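Local coordinates for major capsid protein (Faustovirus, PDB 5J7O) that forms the protein capsid of a large double-stranded DNA virus, as a double jelly-roll capsid subunit that probably assembles into trimers, at the interface of chains A and B. Numbering follows the deposited sequence. Chains: chain A/B, major capsid protein.

Three separate patches of one subunit interface are described, and they share no residues. The C-alpha centres of contact 1 lie about 44 Å from those of contact 2 and about 44 Å from those of contact 3. Contacts 2 and 3 are about 56 Å apart. Strand 273-280 of both chains takes part in contact 1. Elsewhere the partners differ: 3-10 helix 249-251 and a loop of chain B meet strands and a loop of chain A in contact 2, and strand 540-541 with helix 542-552 of chain B meets strands of chain A in contact 3. The deposited assembly holds three copies, so this wide spread of contacts fits a trimeric capsomer.

Contact 1: the interface of chains A and B. Residues chain A 272-273; chain B 280-281, 285-287.
The loop residue A:Thr272 and the start of strand 273-280 of chain A meet the end of the same strand in chain B and the loop that follows it. A:Thr272 lies beside the aliphatic chain of B:Lys287. The two side chains run alongside each other, pointing opposite ways, with A:Thr272 CB 4.0 Å from B:Lys287 CG. With OG1 beside the backbone N (chi1 -62°), the methyl CG2 of A:Thr272 is turned towards the backbone carbonyl of B:Pro286. A:Ala273 packs by its methyl group against B:Phe281, CB to CB at 3.7 Å. The B:Phe281 ring plays a smaller part: its CD1 is 4.1 Å from A:Ala273 CB. B:Thr285 CG2 lies beside the carbonyl O of A:Thr272, at 3.7 Å. Within chain B, B:Lys287 runs extended beyond CG, with chi2 180°. This carries its amine NZ to a hydrogen bond with the backbone O of B:Phe281, at 2.7 Å. The amine sits above the carbonyl plane, 54° out of it. The bond links B:Phe281 to B:Lys287 across the turn of the loop and probably steadies the lysine chain beside A:Thr272. The patch is small, hiding 97 Å² in all. It probably helps to hold neighbouring subunits in register within the capsomer.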
loop_
_atom_site.group_PDB
_atom_site.type_symbol
_atom_site.label_atom_id
_atom_site.label_comp_id
_atom_site.label_asym_id
_atom_site.label_seq_id
_atom_site.Cartn_x
_atom_site.Cartn_y
_atom_site.Cartn_z
ATOM N N THR A 272 -12.993 20.167 -1.590
ATOM C CA THR A 272 -11.702 20.707 -2.000
ATOM C C THR A 272 -10.682 19.581 -1.886
ATOM O O THR A 272 -10.358 19.143 -0.777
ATOM C CB THR A 272 -11.298 21.902 -1.141
ATOM O OG1 THR A 272 -12.258 22.954 -1.293
ATOM C CG2 THR A 272 -9.928 22.410 -1.558
ATOM N N ALA A 273 -10.178 19.111 -3.027
ATOM C CA ALA A 273 -9.317 17.939 -3.049
ATOM C C ALA A 273 -8.196 18.121 -4.062
ATOM O O ALA A 273 -8.341 18.832 -5.060
ATOM C CB ALA A 273 -10.111 16.669 -3.378
ATOM N N VAL B 280 -6.747 13.218 -1.766
ATOM C CA VAL B 280 -6.838 13.563 -0.356
ATOM C C VAL B 280 -7.603 14.871 -0.243
ATOM O O VAL B 280 -7.531 15.735 -1.123
ATOM C CB VAL B 280 -5.446 13.674 0.306
ATOM C CG1 VAL B 280 -4.759 12.316 0.337
ATOM C CG2 VAL B 280 -4.585 14.691 -0.428
ATOM N N PHE B 281 -8.361 15.004 0.840
ATOM C CA PHE B 281 -9.138 16.216 1.084
ATOM C C PHE B 281 -9.386 16.369 2.582
ATOM O O PHE B 281 -10.512 16.571 3.038
ATOM C CB PHE B 281 -10.441 16.206 0.282
ATOM C CG PHE B 281 -11.212 14.914 0.355
ATOM C CD1 PHE B 281 -10.936 13.869 -0.517
ATOM C CD2 PHE B 281 -12.233 14.757 1.274
ATOM C CE1 PHE B 281 -11.647 12.687 -0.449
ATOM C CE2 PHE B 281 -12.949 13.578 1.347
ATOM C CZ PHE B 281 -12.656 12.541 0.483
ATOM N N THR B 285 -4.844 19.192 3.255
ATOM C CA THR B 285 -5.191 19.802 1.975
ATOM C C THR B 285 -5.716 21.217 2.201
ATOM O O THR B 285 -6.623 21.410 3.018
ATOM C CB THR B 285 -6.237 18.960 1.245
ATOM O OG1 THR B 285 -5.654 17.715 0.841
ATOM C CG2 THR B 285 -6.754 19.690 0.016
ATOM N N PRO B 286 -5.173 22.219 1.511
ATOM C CA PRO B 286 -5.602 23.605 1.753
ATOM C C PRO B 286 -7.065 23.809 1.384
ATOM O O PRO B 286 -7.514 23.410 0.308
ATOM C CB PRO B 286 -4.674 24.427 0.850
ATOM C CG PRO B 286 -3.519 23.522 0.546
ATOM C CD PRO B 286 -4.090 22.141 0.518
ATOM N N LYS B 287 -7.808 24.443 2.291
ATOM C CA LYS B 287 -9.232 24.680 2.104
ATOM C C LYS B 287 -9.578 26.094 2.541
ATOM O O LYS B 287 -8.895 26.686 3.382
ATOM C CB LYS B 287 -10.084 23.681 2.898
ATOM C CG LYS B 287 -9.854 22.226 2.539
ATOM C CD LYS B 287 -10.736 21.315 3.377
ATOM C CE LYS B 287 -10.539 19.857 3.002
ATOM N NZ LYS B 287 -11.471 18.964 3.745
#

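Contact 2: the interface of chains A and B. Residues chain A 126, 153, 346; chain B 250-251, 254-255, 262.
A:Val346, on strand 341-351, turns both methyl groups to chain B: CG1 to the B:Pro250 ring, CG2 mainly to B:Ile251. The valine and proline side chains cross at about a right angle, with A:Val346 CG1 3.8 Å from B:Pro250 CB. Against B:Ile251 the crossing is oblique, and A:Val346 CG2 lies 3.6 Å from B:Ile251 CG1. B:Leu254 brings its CD1 branch towards A:Tyr153, also at a slant. B:Leu254 CD1 comes to the ring edge, 3.9 Å from A:Tyr153 CE1. Within chain A, A:Ile126 CG2 covers one face of the same tyrosine ring, 3.6 Å above its centre. A chi1 of -62° sets CG1 of the isoleucine beside its backbone N and leaves CG2 on the tyrosine side. The CG1 branch thus carries CD1 to B:Val262, where the side chains cross almost perpendicularly. Both methyls of B:Val262, CG1 and CG2, are touched by A:Ile126 CD1. The patch is a largely apolar subunit contact and probably helps to seat the loop of chain B on chain A. Water 1 adds a polar link: it lies 2.6 Å from the phenol OH of A:Tyr153 and 2.8 Å from the backbone O of B:Pro250.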
loop_
_atom_site.group_PDB
_atom_site.type_symbol
_atom_site.label_atom_id
_atom_site.label_comp_id
_atom_site.label_asym_id
_atom_site.label_seq_id
_atom_site.Cartn_x
_atom_site.Cartn_y
_atom_site.Cartn_z
ATOM N N ILE A 126 5.224 5.330 -45.493
ATOM C CA ILE A 126 3.904 4.798 -45.170
ATOM C C ILE A 126 2.999 4.946 -46.386
ATOM O O ILE A 126 2.529 3.951 -46.949
ATOM C CB ILE A 126 3.300 5.499 -43.939
ATOM C CG1 ILE A 126 4.177 5.260 -42.708
ATOM C CG2 ILE A 126 1.880 5.013 -43.692
ATOM C CD1 ILE A 126 3.650 5.909 -41.447
ATOM N N TYR A 153 1.626 11.587 -43.919
ATOM C CA TYR A 153 2.347 10.889 -42.861
ATOM C C TYR A 153 3.730 11.504 -42.695
ATOM O O TYR A 153 4.474 11.637 -43.672
ATOM C CB TYR A 153 2.480 9.396 -43.171
ATOM C CG TYR A 153 1.175 8.689 -43.459
ATOM C CD1 TYR A 153 0.340 8.279 -42.426
ATOM C CD2 TYR A 153 0.785 8.414 -44.764
ATOM C CE1 TYR A 153 -0.850 7.625 -42.687
ATOM C CE2 TYR A 153 -0.402 7.761 -45.033
ATOM C CZ TYR A 153 -1.216 7.369 -43.992
ATOM O OH TYR A 153 -2.399 6.719 -44.257
ATOM N N VAL A 346 0.148 12.132 -38.247
ATOM C CA VAL A 346 -0.753 12.001 -39.384
ATOM C C VAL A 346 -1.579 13.277 -39.480
ATOM O O VAL A 346 -2.153 13.724 -38.482
ATOM C CB VAL A 346 -1.672 10.772 -39.253
ATOM C CG1 VAL A 346 -2.609 10.680 -40.448
ATOM C CG2 VAL A 346 -0.848 9.503 -39.114
ATOM N N PRO B 250 -7.137 7.511 -38.662
ATOM C CA PRO B 250 -5.995 7.707 -39.577
ATOM C C PRO B 250 -4.644 7.268 -39.027
ATOM O O PRO B 250 -3.723 7.045 -39.821
ATOM C CB PRO B 250 -6.020 9.216 -39.844
ATOM C CG PRO B 250 -7.440 9.577 -39.718
ATOM C CD PRO B 250 -7.969 8.729 -38.597
ATOM N N ILE B 251 -4.485 7.136 -37.711
ATOM C CA ILE B 251 -3.206 6.753 -37.121
ATOM C C ILE B 251 -3.230 5.347 -36.542
ATOM O O ILE B 251 -2.199 4.877 -36.036
ATOM C CB ILE B 251 -2.762 7.772 -36.052
ATOM C CG1 ILE B 251 -1.235 7.802 -35.927
ATOM C CG2 ILE B 251 -3.414 7.465 -34.707
ATOM C CD1 ILE B 251 -0.711 8.939 -35.074
ATOM N N LEU B 254 -1.449 1.222 -38.669
ATOM C CA LEU B 254 -0.841 1.527 -39.954
ATOM C C LEU B 254 0.294 0.555 -40.251
ATOM O O LEU B 254 0.985 0.079 -39.346
ATOM C CB LEU B 254 -0.310 2.960 -39.975
ATOM C CG LEU B 254 -1.289 4.086 -39.643
ATOM C CD1 LEU B 254 -0.548 5.409 -39.520
ATOM C CD2 LEU B 254 -2.384 4.177 -40.693
ATOM N N SER B 255 0.477 0.262 -41.534
ATOM C CA SER B 255 1.600 -0.525 -42.018
ATOM C C SER B 255 2.349 0.284 -43.066
ATOM O O SER B 255 1.736 1.024 -43.841
ATOM C CB SER B 255 1.137 -1.859 -42.617
ATOM O OG SER B 255 0.507 -2.669 -41.642
ATOM N N VAL B 262 3.633 -0.097 -38.195
ATOM C CA VAL B 262 4.355 1.154 -37.988
ATOM C C VAL B 262 4.587 1.360 -36.497
ATOM O O VAL B 262 3.635 1.436 -35.714
ATOM C CB VAL B 262 3.591 2.339 -38.596
ATOM C CG1 VAL B 262 4.288 3.647 -38.259
ATOM C CG2 VAL B 262 3.465 2.168 -40.101
HETATM O O HOH W 1 -4.404 6.774 -42.545
#

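Contact 3: the interface of chains A and B. Residues chain A 73-75, 104, 296, 395; chain B 540, 544, 548.
A:Tyr73 and A:Tyr395 face B:Tyr540 and B:Phe544 in an aromatic cluster between subunits of this double jelly-roll capsid protein. Strands 69-76, 99-109, 293-298 and 389-401 of chain A receive strand 540-541 and helix 542-552 of chain B. Two ring pairs meet edge to face. B:Phe544 points CZ at the centre of the A:Tyr73 ring, with the planes at 85° and the centroids 5.2 Å apart. A chi1 of -177° swings the B:Phe544 ring off the helix into chain A. A:Tyr395 brings its CE2 edge over one face of B:Tyr540, towards the rim. The two side chains pass antiparallel, and A:Tyr395 CE2 is 3.6 Å from B:Tyr540 CD1. A CH-pi contact joins A:Val104 to B:Tyr548. The methyl CG1 sits over the ring centre of B:Tyr548, 3.7 Å from the centroid. The same ring has a van der Waals neighbour in A:Tyr73, whose phenol OH lies 3.6 Å from the ring carbon CE1 of B:Tyr548. Other apolar contacts flank B:Phe544. Its CE1 is 3.7 Å from A:Tyr395 CD2, and its CD1 is 3.8 Å from A:Phe296 CE2. Within chain A, that same A:Phe296 CE2 packs on one face of A:Tyr395.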
loop_
_atom_site.group_PDB
_atom_site.type_symbol
_atom_site.label_atom_id
_atom_site.label_comp_id
_atom_site.label_asym_id
_atom_site.label_seq_id
_atom_site.Cartn_x
_atom_site.Cartn_y
_atom_site.Cartn_z
ATOM N N TYR A 73 28.518 -7.031 15.129
ATOM C CA TYR A 73 28.754 -7.356 13.733
ATOM C C TYR A 73 30.231 -7.198 13.384
ATOM O O TYR A 73 30.992 -6.508 14.069
ATOM C CB TYR A 73 27.903 -6.470 12.824
ATOM C CG TYR A 73 26.440 -6.844 12.809
ATOM C CD1 TYR A 73 25.951 -7.756 11.884
ATOM C CD2 TYR A 73 25.550 -6.290 13.718
ATOM C CE1 TYR A 73 24.617 -8.105 11.863
ATOM C CE2 TYR A 73 24.211 -6.634 13.706
ATOM C CZ TYR A 73 23.751 -7.542 12.775
ATOM O OH TYR A 73 22.421 -7.891 12.754
ATOM N N GLN A 74 30.635 -7.857 12.299
ATOM C CA GLN A 74 31.998 -7.751 11.802
ATOM C C GLN A 74 31.993 -7.790 10.280
ATOM O O GLN A 74 31.175 -8.474 9.660
ATOM C CB GLN A 74 32.902 -8.861 12.360
ATOM C CG GLN A 74 34.372 -8.697 11.994
ATOM C CD GLN A 74 35.306 -9.369 12.980
ATOM O OE1 GLN A 74 35.662 -8.791 14.008
ATOM N NE2 GLN A 74 35.712 -10.594 12.671
ATOM N N LYS A 75 32.922 -7.043 9.691
ATOM C CA LYS A 75 33.041 -6.875 8.252
ATOM C C LYS A 75 34.217 -7.693 7.734
ATOM O O LYS A 75 35.259 -7.779 8.392
ATOM C CB LYS A 75 33.240 -5.398 7.912
ATOM C CG LYS A 75 33.309 -5.066 6.438
ATOM C CD LYS A 75 33.234 -3.558 6.248
ATOM C CE LYS A 75 34.519 -2.891 6.720
ATOM N NZ LYS A 75 34.574 -1.444 6.383
ATOM N N VAL A 104 24.703 -10.513 6.031
ATOM C CA VAL A 104 24.306 -9.625 4.945
ATOM C C VAL A 104 25.571 -9.176 4.230
ATOM O O VAL A 104 26.630 -9.014 4.845
ATOM C CB VAL A 104 23.476 -8.425 5.464
ATOM C CG1 VAL A 104 24.314 -7.528 6.362
ATOM C CG2 VAL A 104 22.880 -7.639 4.310
ATOM N N PHE A 296 22.727 -4.119 0.293
ATOM C CA PHE A 296 23.036 -4.976 1.437
ATOM C C PHE A 296 22.164 -6.218 1.302
ATOM O O PHE A 296 21.081 -6.305 1.885
ATOM C CB PHE A 296 22.799 -4.252 2.765
ATOM C CG PHE A 296 23.968 -3.429 3.227
ATOM C CD1 PHE A 296 24.221 -2.184 2.675
ATOM C CD2 PHE A 296 24.811 -3.898 4.222
ATOM C CE1 PHE A 296 25.296 -1.426 3.100
ATOM C CE2 PHE A 296 25.885 -3.143 4.652
ATOM C CZ PHE A 296 26.127 -1.907 4.091
ATOM N N TYR A 395 29.061 -9.147 6.146
ATOM C CA TYR A 395 28.745 -8.767 7.516
ATOM C C TYR A 395 28.221 -9.988 8.260
ATOM O O TYR A 395 27.281 -10.643 7.800
ATOM C CB TYR A 395 27.704 -7.647 7.553
ATOM C CG TYR A 395 28.205 -6.291 7.105
ATOM C CD1 TYR A 395 28.623 -6.075 5.798
ATOM C CD2 TYR A 395 28.234 -5.219 7.988
ATOM C CE1 TYR A 395 29.074 -4.834 5.388
ATOM C CE2 TYR A 395 28.681 -3.975 7.588
ATOM C CZ TYR A 395 29.099 -3.788 6.287
ATOM O OH TYR A 395 29.544 -2.551 5.885
ATOM N N TYR B 540 29.742 2.123 9.804
ATOM C CA TYR B 540 28.948 1.498 8.756
ATOM C C TYR B 540 28.097 2.542 8.047
ATOM O O TYR B 540 27.728 3.566 8.631
ATOM C CB TYR B 540 28.040 0.401 9.327
ATOM C CG TYR B 540 28.785 -0.748 9.967
ATOM C CD1 TYR B 540 29.995 -1.190 9.449
ATOM C CD2 TYR B 540 28.280 -1.386 11.093
ATOM C CE1 TYR B 540 30.680 -2.239 10.032
ATOM C CE2 TYR B 540 28.959 -2.435 11.684
ATOM C CZ TYR B 540 30.157 -2.857 11.149
ATOM O OH TYR B 540 30.836 -3.901 11.735
ATOM N N PHE B 544 22.772 0.664 6.553
ATOM C CA PHE B 544 22.817 -0.489 7.446
ATOM C C PHE B 544 21.863 -0.305 8.621
ATOM O O PHE B 544 21.155 -1.243 9.008
ATOM C CB PHE B 544 24.247 -0.713 7.941
ATOM C CG PHE B 544 24.412 -1.931 8.811
ATOM C CD1 PHE B 544 24.640 -3.176 8.247
ATOM C CD2 PHE B 544 24.356 -1.828 10.192
ATOM C CE1 PHE B 544 24.797 -4.296 9.042
ATOM C CE2 PHE B 544 24.513 -2.945 10.993
ATOM C CZ PHE B 544 24.734 -4.181 10.417
ATOM N N TYR B 548 18.784 -2.385 6.914
ATOM C CA TYR B 548 19.070 -3.765 7.296
ATOM C C TYR B 548 18.557 -4.082 8.697
ATOM O O TYR B 548 17.853 -5.079 8.895
ATOM C CB TYR B 548 20.566 -4.057 7.209
ATOM C CG TYR B 548 20.873 -5.456 7.678
ATOM C CD1 TYR B 548 21.581 -5.684 8.850
ATOM C CD2 TYR B 548 20.407 -6.555 6.968
ATOM C CE1 TYR B 548 21.843 -6.969 9.285
ATOM C CE2 TYR B 548 20.660 -7.839 7.396
ATOM C CZ TYR B 548 21.380 -8.042 8.552
ATOM O OH TYR B 548 21.633 -9.325 8.977
#